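Side-chain contacts in beta-N-acetylhexosaminidase (Mycobacterium smegmatis, PDB 4YYF), which probably hydrolyses terminal non-reducing N-acetyl-D-hexosamine residues from N-acetyl-beta-D-hexosaminides, as a member of glycosyl hydrolase family 3: residues A[77-82]-A[114-119]; A[268-273]-A[285-290]; A[306-311]-A[328-333]. The protein carries 1 engineered substitution. All coordinates share one frame; numbering follows the deposited sequence.

Contact 1: A[77-82]-A[114-119]; sequences TDLSML and ASLIGS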
ATOM      1  N   THR A  77     -16.680   3.928   0.407  1.00 19.55           N
ATOM      2  CA  THR A  77     -17.236   2.723   1.023  1.00 18.80           C
ATOM      3  C   THR A  77     -18.316   3.021   2.066  1.00 21.47           C
ATOM      4  O   THR A  77     -18.140   3.859   2.951  1.00 20.90           O
ATOM      5  CB  THR A  77     -16.124   1.875   1.696  1.00 16.50           C
ATOM      6  OG1 THR A  77     -15.056   1.658   0.764  1.00 18.04           O
ATOM      7  CG2 THR A  77     -16.666   0.535   2.164  1.00 19.30           C
ATOM      8  N   ASP A  78     -19.436   2.317   1.944  1.00 19.12           N
ATOM      9  CA  ASP A  78     -20.465   2.221   2.975  1.00 20.79           C
ATOM     10  C   ASP A  78     -19.868   1.480   4.188  1.00 21.74           C
ATOM     11  O   ASP A  78     -19.663   0.272   4.127  1.00 22.45           O
ATOM     12  CB  ASP A  78     -21.605   1.407   2.364  1.00 34.08           C
ATOM     13  CG  ASP A  78     -22.793   1.239   3.284  1.00 53.59           C
ATOM     14  OD1 ASP A  78     -22.604   0.982   4.495  1.00 56.43           O
ATOM     15  OD2 ASP A  78     -23.932   1.333   2.771  1.00 58.18           O
ATOM     16  N   LEU A  79     -19.604   2.185   5.293  1.00 17.88           N
ATOM     17  CA  LEU A  79     -18.896   1.577   6.435  1.00 18.32           C
ATOM     18  C   LEU A  79     -19.738   0.658   7.329  1.00 20.44           C
ATOM     19  O   LEU A  79     -19.210   0.021   8.246  1.00 19.23           O
ATOM     20  CB  LEU A  79     -18.249   2.656   7.306  1.00 19.63           C
ATOM     21  CG  LEU A  79     -17.200   3.534   6.626  1.00 20.65           C
ATOM     22  CD1 LEU A  79     -16.580   4.512   7.621  1.00 26.41           C
ATOM     23  CD2 LEU A  79     -16.138   2.658   6.008  1.00 16.47           C
ATOM     24  N   SER A  80     -21.035   0.568   7.072  1.00 16.97           N
ATOM     25  CA  SER A  80     -21.874  -0.292   7.904  1.00 18.58           C
ATOM     26  C   SER A  80     -21.402  -1.745   7.858  1.00 17.34           C
ATOM     27  O   SER A  80     -21.619  -2.492   8.806  1.00 21.16           O
ATOM     28  CB  SER A  80     -23.350  -0.178   7.516  1.00 27.05           C
ATOM     29  OG  SER A  80     -23.528  -0.598   6.185  1.00 36.46           O
HETATM   30  N   MSE A  81     -20.742  -2.147   6.772  1.00 16.96           N
HETATM   31  CA  MSE A  81     -20.231  -3.520   6.677  1.00 18.96           C
HETATM   32  C   MSE A  81     -19.206  -3.852   7.768  1.00 18.89           C
HETATM   33  O   MSE A  81     -18.964  -5.026   8.065  1.00 18.93           O
HETATM   34  CB  MSE A  81     -19.624  -3.784   5.294  1.00 17.33           C
HETATM   35  CG  MSE A  81     -18.422  -2.882   4.960  1.00 20.56           C
HETATM   36 SE   MSE A  81     -17.685  -3.267   3.173  0.74 27.22          SE
HETATM   37  CE  MSE A  81     -17.071  -5.052   3.536  1.00 20.10           C
ATOM     38  N   LEU A  82     -18.596  -2.831   8.366  1.00 14.18           N
ATOM     39  CA  LEU A  82     -17.599  -3.064   9.419  1.00 17.01           C
ATOM     40  C   LEU A  82     -18.219  -3.317  10.784  1.00 19.04           C
ATOM     41  O   LEU A  82     -17.548  -3.833  11.689  1.00 20.56           O
ATOM     42  CB  LEU A  82     -16.645  -1.875   9.546  1.00 15.86           C
ATOM     43  CG  LEU A  82     -15.957  -1.457   8.267  1.00 16.64           C
ATOM     44  CD1 LEU A  82     -15.106  -0.225   8.529  1.00 14.90           C
ATOM     45  CD2 LEU A  82     -15.121  -2.617   7.745  1.00 14.50           C
ATOM     46  N   ALA A 114     -12.509   7.618  10.853  1.00 18.38           N
ATOM     47  CA  ALA A 114     -12.707   8.583  11.953  1.00 19.55           C
ATOM     48  C   ALA A 114     -14.097   8.568  12.586  1.00 17.30           C
ATOM     49  O   ALA A 114     -14.239   8.821  13.784  1.00 21.13           O
ATOM     50  CB  ALA A 114     -12.343  10.000  11.516  1.00 17.54           C
ATOM     51  N   SER A 115     -15.124   8.291  11.789  1.00 20.26           N
ATOM     52  CA  SER A 115     -16.494   8.304  12.304  1.00 23.94           C
ATOM     53  C   SER A 115     -16.700   7.179  13.319  1.00 19.61           C
ATOM     54  O   SER A 115     -17.578   7.261  14.189  1.00 17.70           O
ATOM     55  CB  SER A 115     -17.503   8.178  11.158  1.00 22.26           C
ATOM     56  OG  SER A 115     -17.287   6.972  10.451  1.00 23.40           O
ATOM     57  N   LEU A 116     -15.872   6.141  13.214  1.00 14.92           N
ATOM     58  CA  LEU A 116     -15.979   4.971  14.090  1.00 15.97           C
ATOM     59  C   LEU A 116     -14.890   4.909  15.155  1.00 20.04           C
ATOM     60  O   LEU A 116     -15.107   4.388  16.244  1.00 17.83           O
ATOM     61  CB  LEU A 116     -15.945   3.678  13.259  1.00 16.02           C
ATOM     62  CG  LEU A 116     -17.141   3.417  12.340  1.00 17.56           C
ATOM     63  CD1 LEU A 116     -16.818   2.286  11.362  1.00 16.36           C
ATOM     64  CD2 LEU A 116     -18.378   3.066  13.138  1.00 17.94           C
ATOM     65  N   ILE A 117     -13.699   5.410  14.847  1.00 19.22           N
ATOM     66  CA  ILE A 117     -12.604   5.253  15.799  1.00 16.42           C
ATOM     67  C   ILE A 117     -12.149   6.574  16.428  1.00 18.84           C
ATOM     68  O   ILE A 117     -11.231   6.588  17.250  1.00 17.93           O
ATOM     69  CB  ILE A 117     -11.391   4.480  15.204  1.00 16.22           C
ATOM     70  CG1 ILE A 117     -10.652   5.321  14.153  1.00 17.50           C
ATOM     71  CG2 ILE A 117     -11.835   3.126  14.636  1.00 16.37           C
ATOM     72  CD1 ILE A 117      -9.292   4.703  13.734  1.00 18.16           C
ATOM     73  N   GLY A 118     -12.799   7.670  16.042  1.00 18.52           N
ATOM     74  CA  GLY A 118     -12.454   8.988  16.546  1.00 18.79           C
ATOM     75  C   GLY A 118     -11.472   9.680  15.621  1.00 19.10           C
ATOM     76  O   GLY A 118     -10.781   9.033  14.842  1.00 17.22           O
ATOM     77  N   SER A 119     -11.379  10.995  15.702  1.00 20.76           N
ATOM     78  CA  SER A 119     -10.392  11.690  14.886  1.00 24.75           C
ATOM     79  C   SER A 119      -9.036  11.774  15.600  1.00 26.18           C
ATOM     80  O   SER A 119      -8.943  11.642  16.820  1.00 22.26           O
ATOM     81  CB  SER A 119     -10.888  13.082  14.512  1.00 29.39           C
ATOM     82  OG  SER A 119     -10.959  13.887  15.662  1.00 28.50           O
TER

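Contact 2: A[268-273]-A[285-290]; sequences AVYNLL and GLVYTD. Engineered in segment 268-273: V269 (natural residue Ala).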
ATOM      1  N   ALA A 268      13.460  -0.397 -12.153  1.00 21.31           N
ATOM      2  CA  ALA A 268      14.537   0.244 -11.406  1.00 25.89           C
ATOM      3  C   ALA A 268      14.161   0.532  -9.954  1.00 20.79           C
ATOM      4  O   ALA A 268      15.000   0.420  -9.053  1.00 20.92           O
ATOM      5  CB  ALA A 268      14.976   1.503 -12.095  1.00 26.89           C
ATOM      6  N   VAL A 269      12.909   0.913  -9.725  1.00 22.50           N
ATOM      7  CA  VAL A 269      12.462   1.251  -8.382  1.00 18.96           C
ATOM      8  C   VAL A 269      12.498   0.030  -7.478  1.00 21.56           C
ATOM      9  O   VAL A 269      13.004   0.094  -6.352  1.00 17.15           O
ATOM     10  CB  VAL A 269      11.043   1.814  -8.405  1.00 18.38           C
ATOM     11  CG1 VAL A 269      10.686   2.421  -7.044  1.00 16.89           C
ATOM     12  CG2 VAL A 269      10.965   2.848  -9.447  1.00 16.01           C
ATOM     13  N   TYR A 270      11.980  -1.084  -7.986  1.00 18.31           N
ATOM     14  CA  TYR A 270      11.930  -2.313  -7.208  1.00 18.99           C
ATOM     15  C   TYR A 270      13.319  -2.902  -7.011  1.00 19.36           C
ATOM     16  O   TYR A 270      13.640  -3.364  -5.913  1.00 20.51           O
ATOM     17  CB  TYR A 270      10.940  -3.302  -7.838  1.00 18.37           C
ATOM     18  CG  TYR A 270       9.548  -2.708  -7.896  1.00 17.04           C
ATOM     19  CD1 TYR A 270       8.710  -2.750  -6.794  1.00 16.48           C
ATOM     20  CD2 TYR A 270       9.089  -2.064  -9.044  1.00 18.55           C
ATOM     21  CE1 TYR A 270       7.443  -2.184  -6.833  1.00 19.39           C
ATOM     22  CE2 TYR A 270       7.825  -1.505  -9.094  1.00 17.10           C
ATOM     23  CZ  TYR A 270       7.007  -1.570  -7.990  1.00 19.29           C
ATOM     24  OH  TYR A 270       5.753  -1.014  -8.049  1.00 18.05           O
ATOM     25  N   ASN A 271      14.163  -2.844  -8.039  1.00 20.75           N
ATOM     26  CA  ASN A 271      15.549  -3.263  -7.860  1.00 23.94           C
ATOM     27  C   ASN A 271      16.234  -2.451  -6.764  1.00 24.34           C
ATOM     28  O   ASN A 271      17.010  -2.990  -5.988  1.00 19.65           O
ATOM     29  CB  ASN A 271      16.361  -3.169  -9.164  1.00 23.73           C
ATOM     30  CG  ASN A 271      15.961  -4.209 -10.181  1.00 31.38           C
ATOM     31  OD1 ASN A 271      15.410  -5.261  -9.837  1.00 29.00           O
ATOM     32  ND2 ASN A 271      16.232  -3.921 -11.452  1.00 34.03           N
ATOM     33  N   LEU A 272      15.946  -1.152  -6.708  1.00 23.43           N
ATOM     34  CA  LEU A 272      16.573  -0.283  -5.716  1.00 21.03           C
ATOM     35  C   LEU A 272      16.195  -0.751  -4.312  1.00 22.42           C
ATOM     36  O   LEU A 272      17.039  -0.831  -3.421  1.00 22.25           O
ATOM     37  CB  LEU A 272      16.115   1.163  -5.911  1.00 22.34           C
ATOM     38  CG  LEU A 272      16.821   2.204  -5.039  1.00 23.63           C
ATOM     39  CD1 LEU A 272      18.245   2.406  -5.502  1.00 25.64           C
ATOM     40  CD2 LEU A 272      16.042   3.535  -5.059  1.00 24.68           C
ATOM     41  N   LEU A 273      14.918  -1.082  -4.141  1.00 17.43           N
ATOM     42  CA  LEU A 273      14.380  -1.534  -2.862  1.00 18.46           C
ATOM     43  C   LEU A 273      14.883  -2.936  -2.499  1.00 16.60           C
ATOM     44  O   LEU A 273      15.330  -3.171  -1.368  1.00 18.83           O
ATOM     45  CB  LEU A 273      12.843  -1.472  -2.909  1.00 19.67           C
ATOM     46  CG  LEU A 273      12.022  -1.739  -1.649  1.00 25.43           C
ATOM     47  CD1 LEU A 273      12.457  -0.827  -0.501  1.00 20.40           C
ATOM     48  CD2 LEU A 273      10.515  -1.571  -1.949  1.00 19.99           C
ATOM     49  N   GLY A 285      10.153  -7.919   2.011  1.00 15.77           N
ATOM     50  CA  GLY A 285       8.743  -7.968   2.338  1.00 15.14           C
ATOM     51  C   GLY A 285       7.814  -7.499   1.232  1.00 14.16           C
ATOM     52  O   GLY A 285       8.207  -7.342   0.067  1.00 15.76           O
ATOM     53  N   LEU A 286       6.563  -7.276   1.616  1.00 14.34           N
ATOM     54  CA  LEU A 286       5.488  -7.003   0.684  1.00 14.58           C
ATOM     55  C   LEU A 286       5.539  -5.572   0.163  1.00 15.17           C
ATOM     56  O   LEU A 286       5.712  -4.618   0.928  1.00 15.46           O
ATOM     57  CB  LEU A 286       4.149  -7.238   1.384  1.00 16.54           C
ATOM     58  CG  LEU A 286       2.911  -7.361   0.503  1.00 19.52           C
ATOM     59  CD1 LEU A 286       3.054  -8.597  -0.374  1.00 13.75           C
ATOM     60  CD2 LEU A 286       1.647  -7.440   1.368  1.00 17.52           C
ATOM     61  N   VAL A 287       5.388  -5.422  -1.148  1.00 13.29           N
ATOM     62  CA  VAL A 287       5.423  -4.100  -1.768  1.00 12.91           C
ATOM     63  C   VAL A 287       4.130  -3.839  -2.543  1.00 16.64           C
ATOM     64  O   VAL A 287       3.811  -4.575  -3.483  1.00 16.64           O
ATOM     65  CB  VAL A 287       6.645  -3.949  -2.705  1.00 14.86           C
ATOM     66  CG1 VAL A 287       6.664  -2.561  -3.314  1.00 12.94           C
ATOM     67  CG2 VAL A 287       7.951  -4.180  -1.934  1.00 12.34           C
ATOM     68  N   TYR A 288       3.390  -2.801  -2.136  1.00 13.90           N
ATOM     69  CA  TYR A 288       2.162  -2.392  -2.818  1.00 12.14           C
ATOM     70  C   TYR A 288       2.446  -1.284  -3.821  1.00 17.82           C
ATOM     71  O   TYR A 288       3.447  -0.575  -3.694  1.00 18.26           O
ATOM     72  CB  TYR A 288       1.161  -1.804  -1.809  1.00 14.22           C
ATOM     73  CG  TYR A 288       0.440  -2.786  -0.914  1.00 11.88           C
ATOM     74  CD1 TYR A 288      -0.792  -3.303  -1.282  1.00 12.25           C
ATOM     75  CD2 TYR A 288       0.963  -3.147   0.325  1.00 14.43           C
ATOM     76  CE1 TYR A 288      -1.484  -4.188  -0.450  1.00 14.84           C
ATOM     77  CE2 TYR A 288       0.274  -4.040   1.174  1.00 11.40           C
ATOM     78  CZ  TYR A 288      -0.944  -4.552   0.764  1.00 15.15           C
ATOM     79  OH  TYR A 288      -1.649  -5.429   1.566  1.00 16.81           O
ATOM     80  N   THR A 289       1.547  -1.108  -4.796  1.00 14.17           N
ATOM     81  CA  THR A 289       1.521   0.130  -5.565  1.00 13.34           C
ATOM     82  C   THR A 289       0.494   1.064  -4.951  1.00 13.65           C
ATOM     83  O   THR A 289      -0.422   0.631  -4.253  1.00 19.55           O
ATOM     84  CB  THR A 289       1.073  -0.079  -7.021  1.00 14.72           C
ATOM     85  OG1 THR A 289      -0.313  -0.455  -7.019  1.00 15.60           O
ATOM     86  CG2 THR A 289       1.909  -1.142  -7.709  1.00 13.94           C
ATOM     87  N   ASP A 290       0.621   2.348  -5.260  1.00 14.64           N
ATOM     88  CA  ASP A 290      -0.434   3.319  -4.982  1.00 16.06           C
ATOM     89  C   ASP A 290      -1.549   3.033  -5.999  1.00 17.69           C
ATOM     90  O   ASP A 290      -1.379   2.200  -6.898  1.00 18.17           O
ATOM     91  CB  ASP A 290       0.132   4.739  -5.143  1.00 16.75           C
ATOM     92  CG  ASP A 290      -0.695   5.816  -4.434  1.00 20.75           C
ATOM     93  OD1 ASP A 290      -1.843   5.564  -4.020  1.00 17.27           O
ATOM     94  OD2 ASP A 290      -0.178   6.944  -4.309  1.00 17.85           O
TER

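Contact 3: A[306-311]-A[328-333]; sequences DAVLRA and PAVLDR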
ATOM      1  N   ASP A 306      -3.488  -2.831 -18.145  1.00 22.92           N
ATOM      2  CA  ASP A 306      -2.120  -2.566 -18.574  1.00 27.05           C
ATOM      3  C   ASP A 306      -1.257  -2.074 -17.407  1.00 24.55           C
ATOM      4  O   ASP A 306      -0.105  -2.479 -17.271  1.00 22.59           O
ATOM      5  CB  ASP A 306      -2.122  -1.560 -19.738  1.00 32.94           C
ATOM      6  CG  ASP A 306      -0.719  -1.257 -20.267  1.00 47.38           C
ATOM      7  OD1 ASP A 306       0.217  -2.071 -20.070  1.00 51.22           O
ATOM      8  OD2 ASP A 306      -0.559  -0.191 -20.898  1.00 54.97           O
ATOM      9  N   ALA A 307      -1.826  -1.222 -16.552  1.00 18.95           N
ATOM     10  CA  ALA A 307      -1.101  -0.671 -15.405  1.00 19.37           C
ATOM     11  C   ALA A 307      -0.759  -1.753 -14.392  1.00 21.89           C
ATOM     12  O   ALA A 307       0.349  -1.775 -13.831  1.00 18.54           O
ATOM     13  CB  ALA A 307      -1.920   0.422 -14.733  1.00 20.36           C
ATOM     14  N   VAL A 308      -1.715  -2.642 -14.144  1.00 14.90           N
ATOM     15  CA  VAL A 308      -1.484  -3.760 -13.222  1.00 17.44           C
ATOM     16  C   VAL A 308      -0.395  -4.675 -13.761  1.00 20.57           C
ATOM     17  O   VAL A 308       0.531  -5.059 -13.037  1.00 19.02           O
ATOM     18  CB  VAL A 308      -2.780  -4.544 -12.971  1.00 17.28           C
ATOM     19  CG1 VAL A 308      -2.489  -5.868 -12.254  1.00 15.38           C
ATOM     20  CG2 VAL A 308      -3.744  -3.682 -12.163  1.00 16.93           C
ATOM     21  N   LEU A 309      -0.489  -5.009 -15.043  1.00 18.49           N
ATOM     22  CA  LEU A 309       0.548  -5.807 -15.693  1.00 20.40           C
ATOM     23  C   LEU A 309       1.936  -5.166 -15.561  1.00 22.21           C
ATOM     24  O   LEU A 309       2.903  -5.827 -15.170  1.00 22.13           O
ATOM     25  CB  LEU A 309       0.208  -6.016 -17.172  1.00 21.15           C
ATOM     26  CG  LEU A 309       1.279  -6.760 -17.979  1.00 24.89           C
ATOM     27  CD1 LEU A 309       1.689  -8.038 -17.259  1.00 22.03           C
ATOM     28  CD2 LEU A 309       0.820  -7.078 -19.408  1.00 25.34           C
ATOM     29  N   ARG A 310       2.038  -3.884 -15.897  1.00 23.09           N
ATOM     30  CA  ARG A 310       3.311  -3.181 -15.797  1.00 24.84           C
ATOM     31  C   ARG A 310       3.858  -3.166 -14.368  1.00 22.89           C
ATOM     32  O   ARG A 310       5.063  -3.319 -14.158  1.00 21.70           O
ATOM     33  CB  ARG A 310       3.182  -1.756 -16.344  1.00 23.93           C
ATOM     34  CG  ARG A 310       3.150  -1.695 -17.870  1.00 24.73           C
ATOM     35  CD  ARG A 310       2.613  -0.371 -18.369  1.00 26.97           C
ATOM     36  NE  ARG A 310       2.637  -0.316 -19.834  1.00 35.84           N
ATOM     37  CZ  ARG A 310       3.711   0.006 -20.549  1.00 38.50           C
ATOM     38  NH1 ARG A 310       4.844   0.318 -19.932  1.00 39.73           N
ATOM     39  NH2 ARG A 310       3.656   0.020 -21.877  1.00 32.95           N
ATOM     40  N   ALA A 311       2.977  -2.992 -13.387  1.00 21.60           N
ATOM     41  CA  ALA A 311       3.410  -2.987 -11.994  1.00 22.88           C
ATOM     42  C   ALA A 311       3.994  -4.338 -11.587  1.00 19.06           C
ATOM     43  O   ALA A 311       5.074  -4.396 -11.011  1.00 18.13           O
ATOM     44  CB  ALA A 311       2.267  -2.589 -11.058  1.00 21.82           C
ATOM     45  N   PRO A 328     -12.259  -8.993 -13.534  1.00 16.10           N
ATOM     46  CA  PRO A 328     -12.136 -10.097 -14.506  1.00 21.86           C
ATOM     47  C   PRO A 328     -11.313  -9.746 -15.756  1.00 23.49           C
ATOM     48  O   PRO A 328     -10.617 -10.620 -16.266  1.00 26.36           O
ATOM     49  CB  PRO A 328     -13.593 -10.421 -14.881  1.00 22.16           C
ATOM     50  CG  PRO A 328     -14.416  -9.265 -14.399  1.00 21.25           C
ATOM     51  CD  PRO A 328     -13.662  -8.631 -13.264  1.00 16.51           C
ATOM     52  N   ALA A 329     -11.380  -8.505 -16.229  1.00 23.16           N
ATOM     53  CA  ALA A 329     -10.564  -8.084 -17.375  1.00 25.96           C
ATOM     54  C   ALA A 329      -9.081  -8.065 -17.017  1.00 24.86           C
ATOM     55  O   ALA A 329      -8.210  -8.396 -17.840  1.00 22.22           O
ATOM     56  CB  ALA A 329     -11.003  -6.722 -17.864  1.00 26.06           C
ATOM     57  N   VAL A 330      -8.787  -7.655 -15.790  1.00 22.81           N
ATOM     58  CA  VAL A 330      -7.408  -7.633 -15.320  1.00 24.24           C
ATOM     59  C   VAL A 330      -6.841  -9.050 -15.241  1.00 19.95           C
ATOM     60  O   VAL A 330      -5.754  -9.323 -15.742  1.00 19.95           O
ATOM     61  CB  VAL A 330      -7.280  -6.897 -13.963  1.00 20.94           C
ATOM     62  CG1 VAL A 330      -5.912  -7.161 -13.328  1.00 19.63           C
ATOM     63  CG2 VAL A 330      -7.494  -5.400 -14.160  1.00 15.58           C
ATOM     64  N   LEU A 331      -7.591  -9.956 -14.629  1.00 20.19           N
ATOM     65  CA  LEU A 331      -7.159 -11.346 -14.531  1.00 20.58           C
ATOM     66  C   LEU A 331      -6.980 -11.979 -15.912  1.00 21.29           C
ATOM     67  O   LEU A 331      -6.042 -12.743 -16.134  1.00 21.64           O
ATOM     68  CB  LEU A 331      -8.156 -12.145 -13.687  1.00 17.08           C
ATOM     69  CG  LEU A 331      -8.137 -11.777 -12.197  1.00 17.64           C
ATOM     70  CD1 LEU A 331      -9.279 -12.477 -11.465  1.00 18.38           C
ATOM     71  CD2 LEU A 331      -6.793 -12.136 -11.554  1.00 17.68           C
ATOM     72  N   ASP A 332      -7.880 -11.662 -16.839  1.00 24.95           N
ATOM     73  CA  ASP A 332      -7.731 -12.105 -18.226  1.00 25.10           C
ATOM     74  C   ASP A 332      -6.409 -11.647 -18.825  1.00 26.30           C
ATOM     75  O   ASP A 332      -5.714 -12.413 -19.493  1.00 30.92           O
ATOM     76  CB  ASP A 332      -8.877 -11.569 -19.096  1.00 25.80           C
ATOM     77  CG  ASP A 332     -10.166 -12.325 -18.893  1.00 27.13           C
ATOM     78  OD1 ASP A 332     -10.163 -13.319 -18.139  1.00 28.84           O
ATOM     79  OD2 ASP A 332     -11.185 -11.929 -19.494  1.00 28.47           O
ATOM     80  N   ARG A 333      -6.064 -10.390 -18.595  1.00 21.69           N
ATOM     81  CA  ARG A 333      -4.851  -9.835 -19.188  1.00 22.14           C
ATOM     82  C   ARG A 333      -3.610 -10.456 -18.538  1.00 25.51           C
ATOM     83  O   ARG A 333      -2.590 -10.675 -19.193  1.00 27.03           O
ATOM     84  CB  ARG A 333      -4.839  -8.305 -19.031  1.00 25.05           C
ATOM     85  CG  ARG A 333      -3.611  -7.598 -19.623  1.00 24.90           C
ATOM     86  CD  ARG A 333      -3.571  -7.712 -21.149  1.00 26.02           C
ATOM     87  NE  ARG A 333      -2.403  -7.052 -21.752  1.00 29.34           N
ATOM     88  CZ  ARG A 333      -1.272  -7.672 -22.083  1.00 30.69           C
ATOM     89  NH1 ARG A 333      -1.140  -8.973 -21.870  1.00 28.22           N
ATOM     90  NH2 ARG A 333      -0.266  -6.992 -22.631  1.00 29.87           N
TER

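Contact 1: A[77-82]-A[114-119]
L116 reaches from the short helix 114-117 to segment 77-82, and one of its methyls does most of the apolar work. L116 CD1 lies 4.2 Å from L82 CD1 and 4.3 Å from L79 CB, so it meets the tip of one leucine and the root of the other. The side chains of L82 and L116 pass each other at a slant rather than end to end. L116 has CG beside its own backbone N (chi1 -67°), which sends the isobutyl group across to the facing loop. L82 also rests on L87 and L113, while L116 touches L149.

The second kind of contact is apolar against polar. L79 CD1 sits 3.8 Å from S115 OG, a van der Waals approach in which the methyl lies against the serine hydroxyl. Both L79 and S115 send their CB toward the facing segment.

Polar bonding belongs to each segment separately. D78 OD1 accepts from the backbone N of S80 at 3.0 Å, met nearly in line with the C-O bond of the carboxylate, which makes an Asx turn. L82 N then bonds to L79 O at 2.9 Å, closing a turn. On the other side, G118 N bonds to A114 O, and G118 is the first residue to leave the helix, with positive phi; R142 NH1 donates to G118 O.

The contact joins two chain connections of a TIM barrel, those following the neighbouring parallel strands 70-73 and 100-107, the second by way of the short antiparallel strand 110-111.

Contact 2: A[268-273]-A[285-290]
Y270 runs from helix 267-275 to the strand 287-289, meeting V287 with its ring and T289 with its hydroxyl end. Its CB heads neither straight at the strand nor away from it; CG lies beside the backbone N (chi1 -60°), and from there the ring comes nearer. Along one side of the ring Y270 CD1 is 4.0 Å from V287 CG1, and Y270 CE1 is closer to the same methyl at 3.6 Å. The methyl lies at the ring's edge, near its plane, so the valine meets C-H groups and not the pi face. At the tip, Y270 OH passes T289 CG2 at 3.9 Å; its hydrogen-bond partner is S264 O.

One helical turn on, L273 reaches V287 tip to tip, its CD2 3.7 Å from V287 CG2. V287 thus offers one methyl to each helix residue. T289 turns its polar branch another way: T289 OG1 donates to D290 O at 2.9 Å and accepts from L320 N.

The axes of helix segment 268-273 and strand 287-289 run nearly antiparallel, at 155°, and come within 11.6 Å, as expected within a beta-alpha-beta unit. Strand 246-249 completes that unit, V249 touching Y270 and V287, while A314 of helix 304-314 also borders the tyrosine.

Contact 3: A[306-311]-A[328-333]
Two successive outer helices of the TIM barrel, 304-314 and 327-340, pack together here through V308 with V330 and L309 with R333. The valine pair is purely apolar. V330 CG1 sets itself against V308, 3.8 Å from V308 CG1 and 4.1 Å from V308 CB, and the two side chains cross at about a right angle. In both valines it is CG1, the methyl anti to the backbone N, that does the touching.

Helix 304-314, strand 319-321 and helix 327-340 follow one another in the chain, as in the alternating helices and strands of a TIM barrel. W321 touches both valines and A319 also borders V308, so the strand side chains pack against the helix pair.

The leucine-arginine pair lies one residue further along the first helix. L309 CD2 stands over one face of the R333 guanidinium, 3.3 Å above its plane and displaced toward the rim. L309 CD2 is 3.4 Å from both CZ and NH2 of R333 and 3.7 Å from its NH1, so the methyl packs tightly on the flat cation without disturbing its in-plane N-H groups. R333 gets there by extending CG away from the backbone N (chi1 -180°) and then bending at chi2 (67°). NH2 makes a salt bridge to E342, which helps fix the rotation of the group. D306 OD1 is farther off, 5.6 Å from R333 NH2, near enough for a possible long-range attraction; its salt bridge is with R310 NE, one turn along its own helix, at 3.0 Å. L334 touches both V308 and L309, and A337 also touches L309.

Overall arrangement
Contacts 2 and 3 are neighbours, one joining a barrel strand to its helix and the other joining two outer helices: their centres are 18 Å apart, and they touch where T289 CG2 of contact 2 packs 3.7 Å from A311 CB of contact 3. Contact 1 stands apart, its centre 30 Å from that of contact 2, across the centre of the chain, and 31 Å from that of contact 3; the nearest atoms are about 15 and 17 Å away. The bound sodium ion, with A347 and S351 at its site, lies on the side of contacts 2 and 3, about 8 Å from the side chain of Y270 and about 11 Å from that of L309.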